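Local structure of flagellar protein FlgA (Thermotoga maritima, 3FRN) at residues N144-K149 with F179-V184; V185-R190 with V204-D209; F92-V97 with M137-E142. The protein probably acts as a periplasmic chaperone in forming the P-ring of the flagellar basal body. All blocks are in the same frame, centred on the assembly; numbering follows the deposited sequence.

Interaction 1: N144-K149 with F179-V184; sequences NVVVLK and FDVSEV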
loop_
_atom_site.group_PDB
_atom_site.type_symbol
_atom_site.label_atom_id
_atom_site.label_comp_id
_atom_site.label_asym_id
_atom_site.label_seq_id
_atom_site.Cartn_x
_atom_site.Cartn_y
_atom_site.Cartn_z
ATOM N N ASN A 144 -0.070 9.165 -1.067
ATOM C CA ASN A 144 0.853 9.865 -1.953
ATOM C C ASN A 144 2.274 9.345 -1.799
ATOM O O ASN A 144 2.874 9.457 -0.734
ATOM C CB ASN A 144 0.804 11.372 -1.717
ATOM C CG ASN A 144 -0.385 12.025 -2.395
ATOM O OD1 ASN A 144 -0.361 12.294 -3.597
ATOM N ND2 ASN A 144 -1.431 12.289 -1.624
ATOM N N VAL A 145 2.796 8.754 -2.870
ATOM C CA VAL A 145 4.144 8.193 -2.863
ATOM C C VAL A 145 5.088 8.952 -3.804
ATOM O O VAL A 145 4.647 9.701 -4.670
ATOM C CB VAL A 145 4.148 6.681 -3.211
ATOM C CG1 VAL A 145 3.361 5.880 -2.180
ATOM C CG2 VAL A 145 3.612 6.455 -4.604
ATOM N N VAL A 146 6.387 8.743 -3.616
ATOM C CA VAL A 146 7.417 9.405 -4.403
ATOM C C VAL A 146 7.671 8.639 -5.703
ATOM O O VAL A 146 8.029 7.462 -5.685
ATOM C CB VAL A 146 8.721 9.565 -3.576
ATOM C CG1 VAL A 146 9.895 9.925 -4.461
ATOM C CG2 VAL A 146 8.532 10.617 -2.492
ATOM N N VAL A 147 7.471 9.322 -6.829
ATOM C CA VAL A 147 7.598 8.716 -8.153
ATOM C C VAL A 147 8.623 9.504 -8.974
ATOM O O VAL A 147 8.695 10.728 -8.870
ATOM C CB VAL A 147 6.213 8.664 -8.873
ATOM C CG1 VAL A 147 6.346 8.329 -10.357
ATOM C CG2 VAL A 147 5.290 7.659 -8.191
ATOM N N LEU A 148 9.417 8.799 -9.777
ATOM C CA LEU A 148 10.446 9.431 -10.614
ATOM C C LEU A 148 9.922 10.327 -11.741
ATOM O O LEU A 148 9.046 9.925 -12.517
ATOM C CB LEU A 148 11.392 8.372 -11.186
ATOM C CG LEU A 148 12.417 7.795 -10.199
ATOM C CD1 LEU A 148 13.338 6.836 -10.914
ATOM C CD2 LEU A 148 13.231 8.895 -9.528
ATOM N N LYS A 149 10.468 11.543 -11.813
ATOM C CA LYS A 149 10.226 12.464 -12.934
ATOM C C LYS A 149 11.120 12.143 -14.127
ATOM O O LYS A 149 10.765 12.440 -15.261
ATOM C CB LYS A 149 10.493 13.921 -12.530
ATOM C CG LYS A 149 9.382 14.591 -11.749
ATOM C CD LYS A 149 9.930 15.741 -10.918
ATOM C CE LYS A 149 9.803 17.073 -11.597
ATOM N NZ LYS A 149 10.248 18.151 -10.669
ATOM N N PHE A 179 6.918 8.515 1.365
ATOM C CA PHE A 179 5.708 9.336 1.425
ATOM C C PHE A 179 6.036 10.822 1.416
ATOM O O PHE A 179 5.158 11.670 1.577
ATOM C CB PHE A 179 4.870 8.946 2.652
ATOM C CG PHE A 179 4.613 7.465 2.753
ATOM C CD1 PHE A 179 3.639 6.861 1.969
ATOM C CD2 PHE A 179 5.365 6.672 3.605
ATOM C CE1 PHE A 179 3.410 5.496 2.047
ATOM C CE2 PHE A 179 5.141 5.304 3.683
ATOM C CZ PHE A 179 4.163 4.717 2.903
ATOM N N ASP A 180 7.314 11.122 1.203
ATOM C CA ASP A 180 7.823 12.480 1.264
ATOM C C ASP A 180 9.109 12.569 0.457
ATOM O O ASP A 180 9.950 11.670 0.507
ATOM C CB ASP A 180 8.094 12.875 2.718
ATOM C CG ASP A 180 7.977 14.369 2.954
ATOM O OD1 ASP A 180 7.324 15.060 2.141
ATOM O OD2 ASP A 180 8.529 14.851 3.966
ATOM N N VAL A 181 9.251 13.655 -0.294
ATOM C CA VAL A 181 10.476 13.936 -1.034
ATOM C C VAL A 181 11.655 14.013 -0.054
ATOM O O VAL A 181 12.742 13.494 -0.325
ATOM C CB VAL A 181 10.319 15.239 -1.871
ATOM C CG1 VAL A 181 11.657 15.765 -2.359
ATOM C CG2 VAL A 181 9.390 14.995 -3.051
ATOM N N SER A 182 11.399 14.615 1.107
ATOM C CA SER A 182 12.379 14.756 2.181
ATOM C C SER A 182 12.960 13.431 2.701
ATOM O O SER A 182 14.026 13.419 3.323
ATOM C CB SER A 182 11.760 15.539 3.336
ATOM O OG SER A 182 12.614 15.530 4.461
ATOM N N GLU A 183 12.257 12.329 2.449
ATOM C CA GLU A 183 12.734 11.006 2.847
ATOM C C GLU A 183 13.759 10.438 1.869
ATOM O O GLU A 183 14.564 9.587 2.242
ATOM C CB GLU A 183 11.571 10.023 2.964
ATOM C CG GLU A 183 10.574 10.334 4.056
ATOM C CD GLU A 183 9.328 9.457 3.982
ATOM O OE1 GLU A 183 8.245 9.933 4.377
ATOM O OE2 GLU A 183 9.425 8.296 3.527
ATOM N N VAL A 184 13.724 10.904 0.622
ATOM C CA VAL A 184 14.548 10.319 -0.438
ATOM C C VAL A 184 15.697 11.206 -0.931
ATOM O O VAL A 184 16.678 10.691 -1.464
ATOM C CB VAL A 184 13.710 9.905 -1.661
ATOM C CG1 VAL A 184 14.173 8.561 -2.167
ATOM C CG2 VAL A 184 12.246 9.834 -1.305
#

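Interaction 2: V185-R190 with V204-D209; sequences VGKISR and VKDPPD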
loop_
_atom_site.group_PDB
_atom_site.type_symbol
_atom_site.label_atom_id
_atom_site.label_comp_id
_atom_site.label_asym_id
_atom_site.label_seq_id
_atom_site.Cartn_x
_atom_site.Cartn_y
_atom_site.Cartn_z
ATOM N N VAL A 185 15.577 12.525 -0.784
ATOM C CA VAL A 185 16.649 13.425 -1.239
ATOM C C VAL A 185 17.945 13.205 -0.462
ATOM O O VAL A 185 17.945 13.162 0.772
ATOM C CB VAL A 185 16.258 14.931 -1.216
ATOM C CG1 VAL A 185 15.360 15.251 -2.390
ATOM C CG2 VAL A 185 15.607 15.330 0.116
ATOM N N GLY A 186 19.040 13.057 -1.202
ATOM C CA GLY A 186 20.328 12.752 -0.611
ATOM C C GLY A 186 20.676 11.283 -0.726
ATOM O O GLY A 186 21.838 10.907 -0.568
ATOM N N LYS A 187 19.672 10.450 -1.002
ATOM C CA LYS A 187 19.883 9.018 -1.160
ATOM C C LYS A 187 20.553 8.733 -2.490
ATOM O O LYS A 187 20.439 9.509 -3.433
ATOM C CB LYS A 187 18.564 8.242 -1.078
ATOM C CG LYS A 187 17.907 8.214 0.302
ATOM C CD LYS A 187 18.343 7.015 1.116
ATOM C CE LYS A 187 17.739 7.052 2.520
ATOM N NZ LYS A 187 16.292 6.681 2.546
ATOM N N ILE A 188 21.235 7.597 -2.550
ATOM C CA ILE A 188 21.989 7.182 -3.721
ATOM C C ILE A 188 21.290 5.974 -4.350
ATOM O O ILE A 188 21.043 4.983 -3.677
ATOM C CB ILE A 188 23.464 6.863 -3.321
ATOM C CG1 ILE A 188 24.169 8.153 -2.887
ATOM C CG2 ILE A 188 24.229 6.198 -4.458
ATOM C CD1 ILE A 188 25.469 7.935 -2.176
ATOM N N SER A 189 20.962 6.077 -5.630
ATOM C CA SER A 189 20.316 4.994 -6.358
ATOM C C SER A 189 21.204 3.753 -6.479
ATOM O O SER A 189 22.373 3.846 -6.846
ATOM C CB SER A 189 19.933 5.462 -7.756
ATOM O OG SER A 189 19.199 4.453 -8.430
ATOM N N ARG A 190 20.639 2.588 -6.182
ATOM C CA ARG A 190 21.366 1.335 -6.347
ATOM C C ARG A 190 21.194 0.816 -7.768
ATOM O O ARG A 190 21.842 -0.153 -8.167
ATOM C CB ARG A 190 20.888 0.282 -5.338
ATOM C CG ARG A 190 21.088 0.661 -3.869
ATOM C CD ARG A 190 20.450 -0.355 -2.935
ATOM N NE ARG A 190 21.414 -1.353 -2.485
ATOM C CZ ARG A 190 21.828 -1.483 -1.226
ATOM N NH1 ARG A 190 22.714 -2.418 -0.914
ATOM N NH2 ARG A 190 21.354 -0.688 -0.276
ATOM N N VAL A 204 17.422 2.226 -3.092
ATOM C CA VAL A 204 18.283 3.336 -2.750
ATOM C C VAL A 204 19.126 2.966 -1.542
ATOM O O VAL A 204 18.824 2.012 -0.830
ATOM C CB VAL A 204 17.462 4.628 -2.457
ATOM C CG1 VAL A 204 16.664 5.059 -3.677
ATOM C CG2 VAL A 204 16.545 4.444 -1.258
ATOM N N LYS A 205 20.202 3.711 -1.328
ATOM C CA LYS A 205 20.979 3.554 -0.113
ATOM C C LYS A 205 21.369 4.916 0.395
ATOM O O LYS A 205 21.374 5.887 -0.360
ATOM C CB LYS A 205 22.212 2.673 -0.338
ATOM C CG LYS A 205 23.239 3.212 -1.304
ATOM C CD LYS A 205 24.431 2.283 -1.364
ATOM C CE LYS A 205 25.370 2.677 -2.482
ATOM N NZ LYS A 205 26.128 1.495 -2.985
ATOM N N ASP A 206 21.682 4.980 1.681
ATOM C CA ASP A 206 22.102 6.215 2.314
ATOM C C ASP A 206 23.466 6.670 1.793
ATOM O O ASP A 206 24.264 5.844 1.342
ATOM C CB ASP A 206 22.124 6.025 3.830
ATOM C CG ASP A 206 20.728 5.971 4.432
ATOM O OD1 ASP A 206 20.309 6.977 5.045
ATOM O OD2 ASP A 206 20.046 4.931 4.288
ATOM N N PRO A 207 23.728 7.992 1.815
ATOM C CA PRO A 207 25.072 8.495 1.506
ATOM C C PRO A 207 26.104 8.011 2.530
ATOM O O PRO A 207 25.769 7.853 3.709
ATOM C CB PRO A 207 24.904 10.017 1.589
ATOM C CG PRO A 207 23.693 10.228 2.443
ATOM C CD PRO A 207 22.786 9.087 2.108
ATOM N N PRO A 208 27.343 7.739 2.082
ATOM C CA PRO A 208 28.402 7.228 2.970
ATOM C C PRO A 208 28.884 8.295 3.933
ATOM O O PRO A 208 28.816 9.475 3.611
ATOM C CB PRO A 208 29.527 6.836 2.005
ATOM C CG PRO A 208 28.911 6.826 0.644
ATOM C CD PRO A 208 27.819 7.853 0.695
ATOM N N ASP A 209 29.355 7.887 5.109
ATOM C CA ASP A 209 29.775 8.860 6.121
ATOM C C ASP A 209 31.137 9.476 5.786
ATOM O O ASP A 209 31.451 10.582 6.218
ATOM C CB ASP A 209 29.773 8.214 7.506
ATOM C CG ASP A 209 28.451 7.532 7.827
ATOM O OD1 ASP A 209 27.410 7.956 7.292
ATOM O OD2 ASP A 209 28.449 6.568 8.616
#

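Interaction 3: F92-V97 with M137-E142; sequences FEAFVV and MLLRKE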
loop_
_atom_site.group_PDB
_atom_site.type_symbol
_atom_site.label_atom_id
_atom_site.label_comp_id
_atom_site.label_asym_id
_atom_site.label_seq_id
_atom_site.Cartn_x
_atom_site.Cartn_y
_atom_site.Cartn_z
ATOM N N PHE A 92 -6.380 1.471 6.846
ATOM C CA PHE A 92 -6.694 0.979 5.515
ATOM C C PHE A 92 -8.164 1.214 5.179
ATOM O O PHE A 92 -8.988 1.445 6.071
ATOM C CB PHE A 92 -6.343 -0.515 5.399
ATOM C CG PHE A 92 -7.028 -1.397 6.431
ATOM C CD1 PHE A 92 -6.377 -1.747 7.609
ATOM C CD2 PHE A 92 -8.319 -1.893 6.211
ATOM C CE1 PHE A 92 -7.004 -2.561 8.561
ATOM C CE2 PHE A 92 -8.950 -2.703 7.158
ATOM C CZ PHE A 92 -8.286 -3.035 8.335
ATOM N N GLU A 93 -8.480 1.170 3.887
ATOM C CA GLU A 93 -9.860 1.115 3.442
ATOM C C GLU A 93 -10.163 -0.335 3.091
ATOM O O GLU A 93 -9.281 -1.051 2.610
ATOM C CB GLU A 93 -10.076 1.992 2.214
ATOM C CG GLU A 93 -10.168 3.485 2.498
ATOM C CD GLU A 93 -10.679 4.289 1.298
ATOM O OE1 GLU A 93 -11.663 5.040 1.469
ATOM O OE2 GLU A 93 -10.109 4.172 0.185
ATOM N N ALA A 94 -11.401 -0.763 3.351
ATOM C CA ALA A 94 -11.898 -2.064 2.885
ATOM C C ALA A 94 -13.269 -1.941 2.204
ATOM O O ALA A 94 -14.130 -1.164 2.626
ATOM C CB ALA A 94 -11.936 -3.088 4.025
ATOM N N PHE A 95 -13.441 -2.704 1.131
ATOM C CA PHE A 95 -14.633 -2.674 0.305
ATOM C C PHE A 95 -15.107 -4.104 0.165
ATOM O O PHE A 95 -14.318 -4.980 -0.203
ATOM C CB PHE A 95 -14.307 -2.139 -1.105
ATOM C CG PHE A 95 -13.922 -0.697 -1.129
ATOM C CD1 PHE A 95 -14.895 0.292 -1.129
ATOM C CD2 PHE A 95 -12.583 -0.322 -1.148
ATOM C CE1 PHE A 95 -14.538 1.636 -1.139
ATOM C CE2 PHE A 95 -12.222 1.015 -1.152
ATOM C CZ PHE A 95 -13.203 1.998 -1.146
ATOM N N VAL A 96 -16.381 -4.360 0.438
ATOM C CA VAL A 96 -16.871 -5.707 0.179
ATOM C C VAL A 96 -17.169 -5.886 -1.312
ATOM O O VAL A 96 -17.808 -5.024 -1.935
ATOM C CB VAL A 96 -17.997 -6.169 1.177
ATOM C CG1 VAL A 96 -18.485 -5.026 2.125
ATOM C CG2 VAL A 96 -19.124 -6.834 0.464
ATOM N N VAL A 97 -16.669 -6.979 -1.892
ATOM C CA VAL A 97 -16.776 -7.193 -3.339
ATOM C C VAL A 97 -17.578 -8.447 -3.690
ATOM O O VAL A 97 -17.921 -8.670 -4.852
ATOM C CB VAL A 97 -15.383 -7.251 -4.051
ATOM C CG1 VAL A 97 -14.750 -5.850 -4.183
ATOM C CG2 VAL A 97 -14.446 -8.248 -3.372
ATOM N N MET A 137 -13.665 -9.061 1.251
ATOM C CA MET A 137 -13.317 -7.653 1.338
ATOM C C MET A 137 -11.943 -7.362 0.715
ATOM O O MET A 137 -10.945 -8.002 1.048
ATOM C CB MET A 137 -13.436 -7.157 2.797
ATOM C CG MET A 137 -14.905 -7.199 3.353
ATOM S SD MET A 137 -15.232 -6.310 4.897
ATOM C CE MET A 137 -15.319 -4.626 4.340
ATOM N N LEU A 138 -11.924 -6.419 -0.225
ATOM C CA LEU A 138 -10.694 -5.959 -0.853
ATOM C C LEU A 138 -10.112 -4.817 -0.031
ATOM O O LEU A 138 -10.800 -3.839 0.279
ATOM C CB LEU A 138 -10.953 -5.514 -2.296
ATOM C CG LEU A 138 -9.814 -5.011 -3.194
ATOM C CD1 LEU A 138 -8.879 -6.118 -3.665
ATOM C CD2 LEU A 138 -10.421 -4.314 -4.387
ATOM N N LEU A 139 -8.841 -4.965 0.326
ATOM C CA LEU A 139 -8.142 -3.988 1.135
ATOM C C LEU A 139 -7.354 -3.012 0.264
ATOM O O LEU A 139 -6.652 -3.419 -0.658
ATOM C CB LEU A 139 -7.200 -4.698 2.114
ATOM C CG LEU A 139 -7.701 -5.063 3.513
ATOM C CD1 LEU A 139 -8.866 -6.045 3.474
ATOM C CD2 LEU A 139 -6.555 -5.619 4.344
ATOM N N ARG A 140 -7.475 -1.725 0.578
ATOM C CA ARG A 140 -6.758 -0.662 -0.124
ATOM C C ARG A 140 -6.121 0.293 0.868
ATOM O O ARG A 140 -6.738 0.665 1.865
ATOM C CB ARG A 140 -7.713 0.157 -0.994
ATOM C CG ARG A 140 -8.111 -0.487 -2.303
ATOM C CD ARG A 140 -9.011 0.447 -3.102
ATOM N NE ARG A 140 -9.310 -0.073 -4.436
ATOM C CZ ARG A 140 -10.238 0.429 -5.249
ATOM N NH1 ARG A 140 -10.972 1.470 -4.870
ATOM N NH2 ARG A 140 -10.437 -0.113 -6.444
ATOM N N LYS A 141 -4.886 0.694 0.583
ATOM C CA LYS A 141 -4.254 1.801 1.288
ATOM C C LYS A 141 -3.714 2.762 0.239
ATOM O O LYS A 141 -2.629 2.557 -0.321
ATOM C CB LYS A 141 -3.147 1.316 2.216
ATOM C CG LYS A 141 -2.668 2.377 3.196
ATOM C CD LYS A 141 -1.683 1.783 4.183
ATOM C CE LYS A 141 -1.616 2.609 5.449
ATOM N NZ LYS A 141 -0.989 1.842 6.565
ATOM N N GLU A 142 -4.498 3.798 -0.038
ATOM C CA GLU A 142 -4.169 4.763 -1.075
ATOM C C GLU A 142 -3.447 5.937 -0.436
ATOM O O GLU A 142 -3.963 6.549 0.492
ATOM C CB GLU A 142 -5.444 5.225 -1.786
ATOM C CG GLU A 142 -5.242 5.654 -3.241
ATOM C CD GLU A 142 -5.151 4.481 -4.212
ATOM O OE1 GLU A 142 -4.758 4.715 -5.379
ATOM O OE2 GLU A 142 -5.474 3.336 -3.819
HETATM O O HOH W 1 -9.889 3.667 -3.176
HETATM O O HOH W 2 -6.971 3.762 1.560
#

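Interaction 1: N144-K149 with F179-V184
Val146 and Val184 reach toward each other tip to tip, with Val146 CG1 lying 3.9 Å from Val184 CG2. The torsion of Val146 turns its two methyls in different directions: CG1 stands anti to the backbone N (chi1 166°) and faces Val184 CG2, whereas CG2 faces the peptide that links Asp180 and Val181 and also borders Val184 CG2. Val146 CG2 comes to 3.5 Å from Asp180 O and lies a looser 4.5 Å from Val181 CG2. One branched side chain therefore touches both ends of the short turn at 181-184. At the start of 179-184 the contact changes character. The CA-H of Phe179 is directed at Asn144 O, with a CA to O distance of 3.6 Å and an angle at the hydrogen of 147°. The same Asn144 O lies at the edge of the Phe179 ring, near its plane, while Val145 CG1 approaches ring atom CE1 obliquely at 4.2 Å. No hydrogen bond joins the two segments. The example belongs to the SAF domain, in which the later part of strand 132-148 is met by a loop and a single weakly bonded helical turn. That turn is tied by Val184 N to Val181 O (2.9 Å) and by Glu183 N to Asp180 O. Glu183 also folds back on the segment, its OE2 taking a weak bond from Phe179 N at 3.3 Å. Further out, backbone bonds from Val146 to Phe178 and Leu199 fix the strand, and Val145 and Val147 pair with strand 163-169. Phe178 packs beside both Glu183 and Val184.

Interaction 2: V185-R190 with V204-D209
Val204 stands opposite Ser189 as a non-hydrogen-bonded pair and meets Lys187 and Arg190 together: its CG2 lies 3.9 Å from Lys187 CD, and its O is 3.6 Å from Arg190 CD, at the edge of the guanidinium in the plane of that group. Lys205 then forms the hydrogen-bonded pair with Ile188. Ile188 N donates to Lys205 O at 2.8 Å in an almost straight bond (175°), and Lys205 N returns a bond of 2.8 Å to Ile188 O. The Lys205 side chain crosses that of Arg190 at about a right angle, with CB 3.5 Å from Arg190 NH2 and CD over one face of the guanidinium. Asp206 runs alongside Lys187, whose bend at chi2 (-91°) sets CD against Lys205 O; the charged ends, Lys187 NZ and Asp206 OD2, stay 4.5 Å apart, beyond a salt bridge, and NZ has a weak bond to Glu183 O. Pro207 presses CD to within 3.4 Å of Gly186 O. Pro208 crosses Ile188 at about a right angle, its CD 3.7 Å from Ile188 CD1. The result is a minimal two-stranded antiparallel sheet within the SAF-family region, continued by the two prolines.

Interaction 3: F92-V97 with M137-E142
The side chains of Phe95 and Arg140 cross at about a right angle, with ring and guanidinium planes 67° apart. Phe95 CE2 meets Arg140 CD obliquely at 3.8 Å, and Glu42 and Leu44 of strand 42-45 also touch the Phe95 side chain. The Phe92 ring approaches Leu139 CG obliquely through CD2 (4.2 Å) and meets the nearly parallel ring of Phe80 in helix 74-87. An alanine in place of Phe95 would probably leave Arg140 CD without its aromatic neighbour and open a gap beside Leu44. Strands 93-97 and 137-140 run antiparallel. Glu93 and Arg140 exchange backbone bonds, Glu93 N reaching Arg140 O at 2.7 Å, and Phe95 and Leu138 do the same. On the face carrying Ala94 and Val96, Met137 bends at chi3 (78°), which brings CE to 3.7 Å from Ala94 CB and 3.9 Å from Val96 CG1. This is the pairing of sheet strands beside a helix expected of a HotDog-like domain. On the other face, Glu93 and Arg140 are bridged by water: one molecule accepts from Arg140 NH1 at 3.0 Å, a second accepts from Glu142 N at 2.9 Å and donates to Arg140 O, and each gives a weak bond to Glu93 OE2. The chemistry implies an apolar face toward the helix and, opposite, hydration at the Glu93-Arg140 end, where Glu93 OE1 forms a long, weak ion pair with Arg66.

How the interactions relate
The three contacts show how chemistry follows place in the fold. Interaction 3, in the HotDog-like region, and interaction 1, in the SAF region, are both partly buried and share the long strand 132-148; the chain passes from one region to the other along it, and their centres lie about 23 Å apart. Interaction 3 combines paired backbones with apolar side chains and water, whereas interaction 1 relies on valine contacts and a CA-H...O contact, with no hydrogen bond across. Interaction 2 follows interaction 1 directly in sequence, yet lies at the surface, where two backbone bonds and the aliphatic parts of charged side chains do the work. Interactions 2 and 3 do not touch.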